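Local atomic coordinates of nucleoside diphosphate kinase (Aquifex aeolicus, PDB entry 3ZTP), a protein that transfers the gamma phosphate of ATP to nucleoside diphosphates by a ping-pong mechanism, probably through a phosphohistidine intermediate, to make the other nucleoside triphosphates. Residues A2-V10 and A128-F136; K11-L20 and F66-A74. All coordinates share one frame; numbering follows the deposited sequence.

Contact 1 lies deep in the subunit and lays the C-terminal helix on one face of the antiparallel sheet; contact 2 is partly buried and joins helix 12-17, which follows the first strand, to the end of helix 60-67 and the start of strand 72-78. The two share the sheet, since strands 3-10 and 72-78 are neighbours in it, and Lys11 directly continues strand 3-10. In neither does a direct hydrogen bond link the paired segments. Contact 1 is almost purely apolar, whereas contact 2 adds a proline-aromatic CH-pi contact and a lysine that reaches a sulfate. From different directions, both lead to His120, the predicted phosphate carrier.

Contact 1 (A2-V10 and A128-F136); sequences AVERTLIIV and AQYEICFIF
Two groups hold OE1 of Glu131, the helix residue that packs against Leu7: NE2 of His120 and the hydroxyl of Ser122. The same Ser122 OG is hydrogen-bonded to Leu7 N, which ties the strand backbone to the polar end of the helix residue. OE2 binds a glycerol, probably left by crystallisation. From CG onward the Glu131 chain is extended (chi2 178°), and this carries the carboxylate away from its apolar stem.

Between the segments themselves the contact is apolar. Leu7 carries most of the strand's side of it. Its CG stands anti to the backbone N (chi1 -175°), and the two methyls part company. Leu7 CD2 goes to Glu131 CB at 3.8 Å and, in the conformer described, to Ile135 CG1. Leu7 CD1 meets the rim of the Phe136 ring, 3.8 Å from Phe136 CE2 and in the ring plane. Ile135 CG2, in that same conformer, sits over one face of the ring. Replacing Leu7 with an alanine would probably open a gap between Glu131, Ile135 and the edge of Phe136, leaving that ring freer to turn.

One turn back, Ile132 CG1 lies 3.9 Å from Leu7 CB, while Ile132 CD1 reaches Arg5 CB. The Arg5 chain then heads off to a salt bridge with Glu78. Ala128 is small enough to let the helix come close, with CB 3.5 Å from Arg5 O. In this ferredoxin-like fold helix 128-135 crosses strand 3-10 at 58°, their axes 7.4 Å apart. Cys133, modelled in two conformers, is disulfide-bonded to Cys133 of the second subunit.

The apolar seat is consistent with a fixed helix-to-strand spacing, and the Glu131 carboxylate, bonded to NE2 of His120, the predicted phosphohistidine, is likely to limit the turn of that ring.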
loop_
_atom_site.group_PDB
_atom_site.type_symbol
_atom_site.label_atom_id
_atom_site.label_comp_id
_atom_site.label_asym_id
_atom_site.label_seq_id
_atom_site.Cartn_x
_atom_site.Cartn_y
_atom_site.Cartn_z
ATOM N N ALA A 2 0.260 30.182 -6.337
ATOM C CA ALA A 2 -0.179 29.427 -5.171
ATOM C C ALA A 2 0.621 28.131 -5.074
ATOM O O ALA A 2 1.171 27.670 -6.059
ATOM C CB ALA A 2 -1.654 29.113 -5.281
ATOM N N VAL A 3 0.679 27.559 -3.879
ATOM C CA VAL A 3 1.281 26.240 -3.690
ATOM C C VAL A 3 0.387 25.178 -4.292
ATOM O O VAL A 3 -0.813 25.113 -4.022
ATOM C CB VAL A 3 1.515 25.946 -2.209
ATOM C CG1 VAL A 3 2.041 24.520 -2.011
ATOM C CG2 VAL A 3 2.485 26.963 -1.623
ATOM N N GLU A 4 0.999 24.320 -5.093
ATOM C CA GLU A 4 0.276 23.295 -5.831
ATOM C C GLU A 4 0.956 21.941 -5.661
ATOM O O GLU A 4 2.126 21.857 -5.286
ATOM C CB GLU A 4 0.260 23.637 -7.324
ATOM C CG GLU A 4 -0.491 24.914 -7.639
ATOM C CD GLU A 4 -0.377 25.372 -9.083
ATOM O OE1 GLU A 4 0.483 24.866 -9.834
ATOM O OE2 GLU A 4 -1.155 26.273 -9.471
ATOM N N ARG A 5 0.216 20.878 -5.957
ATOM C CA ARG A 5 0.781 19.545 -6.078
ATOM C C ARG A 5 0.607 19.028 -7.491
ATOM O O ARG A 5 -0.428 19.230 -8.135
ATOM C CB ARG A 5 0.093 18.582 -5.125
ATOM C CG ARG A 5 0.411 18.822 -3.682
ATOM C CD ARG A 5 -0.395 17.931 -2.766
ATOM N NE ARG A 5 0.008 18.153 -1.379
ATOM C CZ ARG A 5 -0.573 17.577 -0.334
ATOM N NH1 ARG A 5 -1.580 16.744 -0.523
ATOM N NH2 ARG A 5 -0.146 17.847 0.898
ATOM N N THR A 6 1.625 18.338 -7.998
ATOM C CA THR A 6 1.548 17.748 -9.320
ATOM C C THR A 6 2.114 16.346 -9.245
ATOM O O THR A 6 2.866 16.023 -8.322
ATOM C CB THR A 6 2.273 18.617 -10.371
ATOM O OG1 THR A 6 1.958 18.076 -11.643
ATOM C CG2 THR A 6 3.795 18.622 -10.198
ATOM N N LEU A 7 1.741 15.496 -10.189
ATOM C CA LEU A 7 2.246 14.124 -10.229
ATOM C C LEU A 7 3.278 14.004 -11.331
ATOM O O LEU A 7 3.012 14.422 -12.465
ATOM C CB LEU A 7 1.107 13.150 -10.506
ATOM C CG LEU A 7 1.564 11.684 -10.430
ATOM C CD1 LEU A 7 1.626 11.182 -9.003
ATOM C CD2 LEU A 7 0.732 10.760 -11.302
ATOM N N ILE A 8 4.424 13.393 -11.024
ATOM C CA ILE A 8 5.330 12.928 -12.069
ATOM C C ILE A 8 5.388 11.413 -12.067
ATOM O O ILE A 8 5.237 10.758 -11.025
ATOM C CB ILE A 8 6.756 13.514 -11.975
ATOM C CG1 ILE A 8 7.422 13.185 -10.628
ATOM C CG2 ILE A 8 6.721 15.005 -12.229
ATOM C CD1 ILE A 8 8.935 13.396 -10.607
ATOM N N ILE A 9 5.598 10.846 -13.255
ATOM C CA ILE A 9 5.920 9.412 -13.374
ATOM C C ILE A 9 7.173 9.290 -14.219
ATOM O O ILE A 9 7.201 9.772 -15.354
ATOM C CB ILE A 9 4.800 8.580 -14.015
ATOM C CG1 ILE A 9 3.495 8.811 -13.263
ATOM C CG2 ILE A 9 5.200 7.122 -13.978
ATOM C CD1 ILE A 9 2.292 8.106 -13.916
ATOM N N VAL A 10 8.188 8.630 -13.666
ATOM C CA VAL A 10 9.405 8.305 -14.417
ATOM C C VAL A 10 9.106 7.043 -15.196
ATOM O O VAL A 10 8.757 6.007 -14.603
ATOM C CB VAL A 10 10.604 8.148 -13.483
ATOM C CG1 VAL A 10 11.864 7.746 -14.250
ATOM C CG2 VAL A 10 10.821 9.442 -12.702
ATOM N N ALA A 128 -4.013 16.901 -12.326
ATOM C CA ALA A 128 -3.192 16.536 -11.184
ATOM C C ALA A 128 -4.031 15.874 -10.110
ATOM O O ALA A 128 -3.624 14.885 -9.506
ATOM C CB ALA A 128 -2.472 17.760 -10.634
ATOM N N GLN A 129 -5.202 16.426 -9.815
ATOM C CA GLN A 129 -6.051 15.850 -8.773
ATOM C C GLN A 129 -6.411 14.397 -9.118
ATOM O O GLN A 129 -6.322 13.501 -8.266
ATOM C CB GLN A 129 -7.311 16.689 -8.618
ATOM C CG GLN A 129 -8.303 16.161 -7.604
ATOM C CD GLN A 129 -9.489 17.095 -7.419
ATOM O OE1 GLN A 129 -9.349 18.193 -6.883
ATOM N NE2 GLN A 129 -10.660 16.665 -7.876
ATOM N N TYR A 130 -6.852 14.165 -10.344
ATOM C CA TYR A 130 -7.163 12.810 -10.802
ATOM C C TYR A 130 -5.977 11.876 -10.751
ATOM O O TYR A 130 -6.053 10.746 -10.263
ATOM C CB TYR A 130 -7.683 12.842 -12.253
ATOM C CG TYR A 130 -7.885 11.456 -12.858
ATOM C CD1 TYR A 130 -8.977 10.704 -12.507
ATOM C CD2 TYR A 130 -6.974 10.902 -13.762
ATOM C CE1 TYR A 130 -9.176 9.445 -13.030
ATOM C CE2 TYR A 130 -7.166 9.626 -14.286
ATOM C CZ TYR A 130 -8.275 8.906 -13.906
ATOM O OH TYR A 130 -8.545 7.638 -14.385
ATOM N N GLU A 131 -4.852 12.330 -11.279
ATOM C CA GLU A 131 -3.695 11.486 -11.397
ATOM C C GLU A 131 -3.069 11.168 -10.046
ATOM O O GLU A 131 -2.648 10.025 -9.805
ATOM C CB GLU A 131 -2.659 12.191 -12.268
ATOM C CG GLU A 131 -3.117 12.316 -13.724
ATOM C CD GLU A 131 -2.143 13.054 -14.606
ATOM O OE1 GLU A 131 -1.054 13.428 -14.149
ATOM O OE2 GLU A 131 -2.483 13.244 -15.787
ATOM N N ILE A 132 -2.996 12.160 -9.160
ATOM C CA ILE A 132 -2.476 11.897 -7.814
ATOM C C ILE A 132 -3.332 10.848 -7.133
ATOM O O ILE A 132 -2.778 9.892 -6.591
ATOM C CB ILE A 132 -2.409 13.181 -7.002
ATOM C CG1 ILE A 132 -1.315 14.088 -7.570
ATOM C CG2 ILE A 132 -2.137 12.865 -5.545
ATOM C CD1 ILE A 132 -1.319 15.502 -6.987
ATOM N N CYS A 133 -4.653 10.997 -7.146
ATOM C CA CYS A 133 -5.533 10.015 -6.520
ATOM C C CYS A 133 -5.461 8.654 -7.204
ATOM O O CYS A 133 -5.699 7.617 -6.570
ATOM C CB CYS A 133 -6.971 10.524 -6.522
ATOM S SG CYS A 133 -7.259 11.838 -5.311
ATOM N N PHE A 134 -5.155 8.623 -8.484
ATOM C CA PHE A 134 -5.077 7.339 -9.142
ATOM C C PHE A 134 -3.943 6.497 -8.558
ATOM O O PHE A 134 -4.059 5.271 -8.442
ATOM C CB PHE A 134 -4.889 7.479 -10.650
ATOM C CG PHE A 134 -5.261 6.241 -11.396
ATOM C CD1 PHE A 134 -4.378 5.197 -11.579
ATOM C CD2 PHE A 134 -6.552 6.096 -11.835
ATOM C CE1 PHE A 134 -4.773 4.035 -12.235
ATOM C CE2 PHE A 134 -6.953 4.937 -12.500
ATOM C CZ PHE A 134 -6.059 3.906 -12.683
ATOM N N ILE A 135 -2.835 7.140 -8.209
ATOM C CA ILE A 135 -1.623 6.443 -7.799
ATOM C C ILE A 135 -1.466 6.359 -6.280
ATOM O O ILE A 135 -0.999 5.357 -5.762
ATOM C CB ILE A 135 -0.378 7.159 -8.394
ATOM C CG1 ILE A 135 -0.481 7.239 -9.924
ATOM C CG2 ILE A 135 0.922 6.476 -7.956
ATOM C CD1 ILE A 135 -0.663 5.892 -10.622
ATOM N N PHE A 136 -1.847 7.433 -5.584
ATOM C CA PHE A 136 -1.585 7.581 -4.154
ATOM C C PHE A 136 -2.840 7.923 -3.389
ATOM O O PHE A 136 -3.526 8.880 -3.743
ATOM C CB PHE A 136 -0.595 8.744 -3.892
ATOM C CG PHE A 136 0.801 8.509 -4.401
ATOM C CD1 PHE A 136 1.637 7.598 -3.794
ATOM C CD2 PHE A 136 1.252 9.207 -5.492
ATOM C CE1 PHE A 136 2.929 7.406 -4.265
ATOM C CE2 PHE A 136 2.558 9.054 -5.948
ATOM C CZ PHE A 136 3.375 8.143 -5.354
#

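Contact 2 (K11-L20 and F66-A74); sequences KPDAMEKGAL and FMSSGPVVA. With SO4 (sulfate ion), chain D.
Pro12 sits over the ring of Phe66 in a CH-pi contact: its CD is 4.2 Å from the ring centroid, 24° off the normal and shifted toward the rim. This proline opens helix 12-17, which starts straight after the first strand of the ferredoxin-like fold, with Lys11 as its N-cap and a Schellman motif closing it at Gly18. On the side of Pro12 CD away from the Phe66 ring, Val72 CG1 lies 3.6 Å from Pro12 CD, so the proline is wedged between the end of helix 60-67 and the start of strand 72-78.

Asp13 comes to the same aromatic at its edge, with OD1 3.5 Å from Phe66 CZ and the carboxylate plane turned 71° from the ring. Its OD2 is hydrogen-bonded to Ala118 N. Met15, bent at chi2 and chi3, brings CE to 3.6 Å from Val73 CG2 in the conformer described. The Leu20 and Val73 side chains cross at about a right angle, with Leu20 CD1 3.8 Å from Val73 CB.

The extended Lys11 chain passes both Phe66 and Met67, its CG 3.7 Å from Met67 SD. Its NZ bonds Asn117 OD1 and, weakly, sulfate oxygens O1 and O4. Tyr51 OH and His120 ND1, the pros nitrogen of the predicted intermediate, also bind that sulfate; probably from the crystallisation liquor, it may mark where a phosphate binds, consistent with Lys11 as a predicted ATP ligand.

One water bridges the segments, donating to Ser69 OG and, in the conformer described, Glu16 OE2. The turn after Phe66 is tied back to its carbonyl: Phe66 O accepts from Ser69 N and from Ser69 OG, the latter at 2.6 Å and 18° out of the carbonyl plane.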
loop_
_atom_site.group_PDB
_atom_site.type_symbol
_atom_site.label_atom_id
_atom_site.label_comp_id
_atom_site.label_asym_id
_atom_site.label_seq_id
_atom_site.Cartn_x
_atom_site.Cartn_y
_atom_site.Cartn_z
ATOM N N LYS A 11 9.172 7.143 -16.515
ATOM C CA LYS A 11 8.685 6.110 -17.415
ATOM C C LYS A 11 9.733 5.015 -17.603
ATOM O O LYS A 11 10.903 5.162 -17.229
ATOM C CB LYS A 11 8.293 6.731 -18.757
ATOM C CG LYS A 11 7.242 7.802 -18.669
ATOM C CD LYS A 11 6.827 8.324 -20.044
ATOM C CE LYS A 11 5.628 9.242 -20.006
ATOM N NZ LYS A 11 5.305 9.823 -21.318
ATOM N N PRO A 12 9.328 3.882 -18.184
ATOM C CA PRO A 12 10.268 2.762 -18.226
ATOM C C PRO A 12 11.547 3.031 -19.024
ATOM O O PRO A 12 12.576 2.389 -18.753
ATOM C CB PRO A 12 9.435 1.618 -18.829
ATOM C CG PRO A 12 8.055 1.943 -18.443
ATOM C CD PRO A 12 7.969 3.454 -18.570
ATOM N N ASP A 13 11.496 3.916 -20.018
ATOM C CA ASP A 13 12.716 4.266 -20.745
ATOM C C ASP A 13 13.759 4.894 -19.824
ATOM O O ASP A 13 14.931 4.504 -19.857
ATOM C CB ASP A 13 12.431 5.150 -21.957
ATOM C CG ASP A 13 11.695 6.439 -21.613
ATOM O OD1 ASP A 13 10.892 6.474 -20.654
ATOM O OD2 ASP A 13 11.915 7.435 -22.338
ATOM N N ALA A 14 13.353 5.872 -19.029
ATOM C CA ALA A 14 14.278 6.529 -18.117
ATOM C C ALA A 14 14.691 5.594 -16.994
ATOM O O ALA A 14 15.827 5.657 -16.517
ATOM C CB ALA A 14 13.642 7.819 -17.566
ATOM N N MET A 15 13.785 4.726 -16.566
ATOM C CA MET A 15 14.110 3.718 -15.565
ATOM C C MET A 15 15.241 2.838 -16.071
ATOM O O MET A 15 16.247 2.661 -15.385
ATOM C CB MET A 15 12.872 2.888 -15.216
ATOM C CG MET A 15 11.803 3.717 -14.556
ATOM S SD MET A 15 12.215 4.240 -12.870
ATOM C CE MET A 15 11.882 2.615 -12.149
ATOM N N GLU A 16 15.114 2.346 -17.297
ATOM C CA GLU A 16 16.103 1.448 -17.869
ATOM C C GLU A 16 17.422 2.153 -18.134
ATOM O O GLU A 16 18.481 1.516 -18.055
ATOM C CB GLU A 16 15.553 0.821 -19.152
ATOM C CG GLU A 16 14.484 -0.219 -18.884
ATOM C CD GLU A 16 13.972 -0.860 -20.155
ATOM O OE1 GLU A 16 14.756 -0.974 -21.122
ATOM O OE2 GLU A 16 12.783 -1.240 -20.186
ATOM N N LYS A 17 17.383 3.461 -18.411
ATOM C CA LYS A 17 18.582 4.264 -18.626
ATOM C C LYS A 17 19.326 4.543 -17.300
ATOM O O LYS A 17 20.450 5.046 -17.312
ATOM C CB LYS A 17 18.259 5.609 -19.290
ATOM C CG LYS A 17 17.891 5.543 -20.778
ATOM C CD LYS A 17 17.685 6.954 -21.320
ATOM C CE LYS A 17 17.626 6.972 -22.820
ATOM N NZ LYS A 17 18.988 6.759 -23.407
ATOM N N GLY A 18 18.696 4.246 -16.167
ATOM C CA GLY A 18 19.300 4.503 -14.858
ATOM C C GLY A 18 19.207 5.942 -14.392
ATOM O O GLY A 18 20.007 6.370 -13.567
ATOM N N ALA A 19 18.217 6.683 -14.883
ATOM C CA ALA A 19 18.109 8.099 -14.621
ATOM C C ALA A 19 17.238 8.489 -13.436
ATOM O O ALA A 19 17.129 9.669 -13.139
ATOM C CB ALA A 19 17.559 8.787 -15.873
ATOM N N LEU A 20 16.655 7.519 -12.734
ATOM C CA LEU A 20 15.686 7.863 -11.695
ATOM C C LEU A 20 16.233 8.827 -10.649
ATOM O O LEU A 20 15.582 9.793 -10.253
ATOM C CB LEU A 20 15.237 6.585 -10.988
ATOM C CG LEU A 20 14.389 6.809 -9.737
ATOM C CD1 LEU A 20 13.054 7.467 -10.093
ATOM C CD2 LEU A 20 14.163 5.470 -8.994
ATOM N N PHE A 66 3.584 0.464 -23.442
ATOM C CA PHE A 66 4.838 1.016 -22.945
ATOM C C PHE A 66 4.773 1.264 -21.441
ATOM O O PHE A 66 5.671 0.883 -20.687
ATOM C CB PHE A 66 5.137 2.313 -23.697
ATOM C CG PHE A 66 6.313 3.087 -23.159
ATOM C CD1 PHE A 66 7.545 2.479 -22.967
ATOM C CD2 PHE A 66 6.183 4.431 -22.881
ATOM C CE1 PHE A 66 8.626 3.218 -22.487
ATOM C CE2 PHE A 66 7.266 5.167 -22.431
ATOM C CZ PHE A 66 8.461 4.562 -22.218
ATOM N N MET A 67 3.703 1.909 -21.009
ATOM C CA MET A 67 3.583 2.296 -19.614
ATOM C C MET A 67 3.325 1.133 -18.658
ATOM O O MET A 67 3.416 1.300 -17.433
ATOM C CB MET A 67 2.547 3.420 -19.448
ATOM C CG MET A 67 3.043 4.761 -20.001
ATOM S SD MET A 67 4.545 5.381 -19.195
ATOM C CE MET A 67 3.893 5.773 -17.562
ATOM N N SER A 68 2.999 -0.025 -19.219
ATOM C CA SER A 68 2.825 -1.250 -18.444
ATOM C C SER A 68 3.940 -2.253 -18.729
ATOM O O SER A 68 3.833 -3.406 -18.314
ATOM C CB SER A 68 1.447 -1.887 -18.712
ATOM O OG SER A 68 1.232 -2.185 -20.084
ATOM N N SER A 69 5.005 -1.840 -19.417
ATOM C CA SER A 69 6.053 -2.759 -19.881
ATOM C C SER A 69 7.136 -3.037 -18.862
ATOM O O SER A 69 7.963 -3.913 -19.052
ATOM C CB SER A 69 6.704 -2.242 -21.171
ATOM O OG SER A 69 7.449 -1.067 -20.923
ATOM N N GLY A 70 7.126 -2.284 -17.772
ATOM C CA GLY A 70 8.102 -2.460 -16.716
ATOM C C GLY A 70 7.733 -1.529 -15.585
ATOM O O GLY A 70 6.819 -0.722 -15.722
ATOM N N PRO A 71 8.428 -1.641 -14.463
ATOM C CA PRO A 71 8.066 -0.756 -13.355
ATOM C C PRO A 71 8.308 0.724 -13.660
ATOM O O PRO A 71 9.166 1.098 -14.495
ATOM C CB PRO A 71 8.964 -1.211 -12.206
ATOM C CG PRO A 71 9.874 -2.261 -12.743
ATOM C CD PRO A 71 9.485 -2.608 -14.136
ATOM N N VAL A 72 7.552 1.573 -12.975
ATOM C CA VAL A 72 7.703 3.012 -13.030
ATOM C C VAL A 72 7.790 3.541 -11.626
ATOM O O VAL A 72 7.518 2.820 -10.656
ATOM C CB VAL A 72 6.529 3.694 -13.778
ATOM C CG1 VAL A 72 6.501 3.275 -15.252
ATOM C CG2 VAL A 72 5.175 3.359 -13.171
ATOM N N VAL A 73 8.177 4.798 -11.495
ATOM C CA VAL A 73 8.185 5.467 -10.198
ATOM C C VAL A 73 7.393 6.737 -10.306
ATOM O O VAL A 73 7.643 7.585 -11.165
ATOM C CB VAL A 73 9.611 5.787 -9.732
ATOM C CG1 VAL A 73 9.589 6.710 -8.517
ATOM C CG2 VAL A 73 10.358 4.481 -9.415
ATOM N N ALA A 74 6.430 6.908 -9.417
ATOM C CA ALA A 74 5.661 8.143 -9.336
ATOM C C ALA A 74 6.018 8.926 -8.084
ATOM O O ALA A 74 6.405 8.347 -7.059
ATOM C CB ALA A 74 4.152 7.834 -9.333
HETATM S S SO4 D . 2.454 11.266 -20.861
HETATM O O1 SO4 D . 3.617 12.146 -20.836
HETATM O O2 SO4 D . 1.268 12.030 -20.477
HETATM O O3 SO4 D . 2.183 10.748 -22.200
HETATM O O4 SO4 D . 2.666 10.138 -19.997
HETATM O O HOH W 1 10.154 -1.395 -20.769
#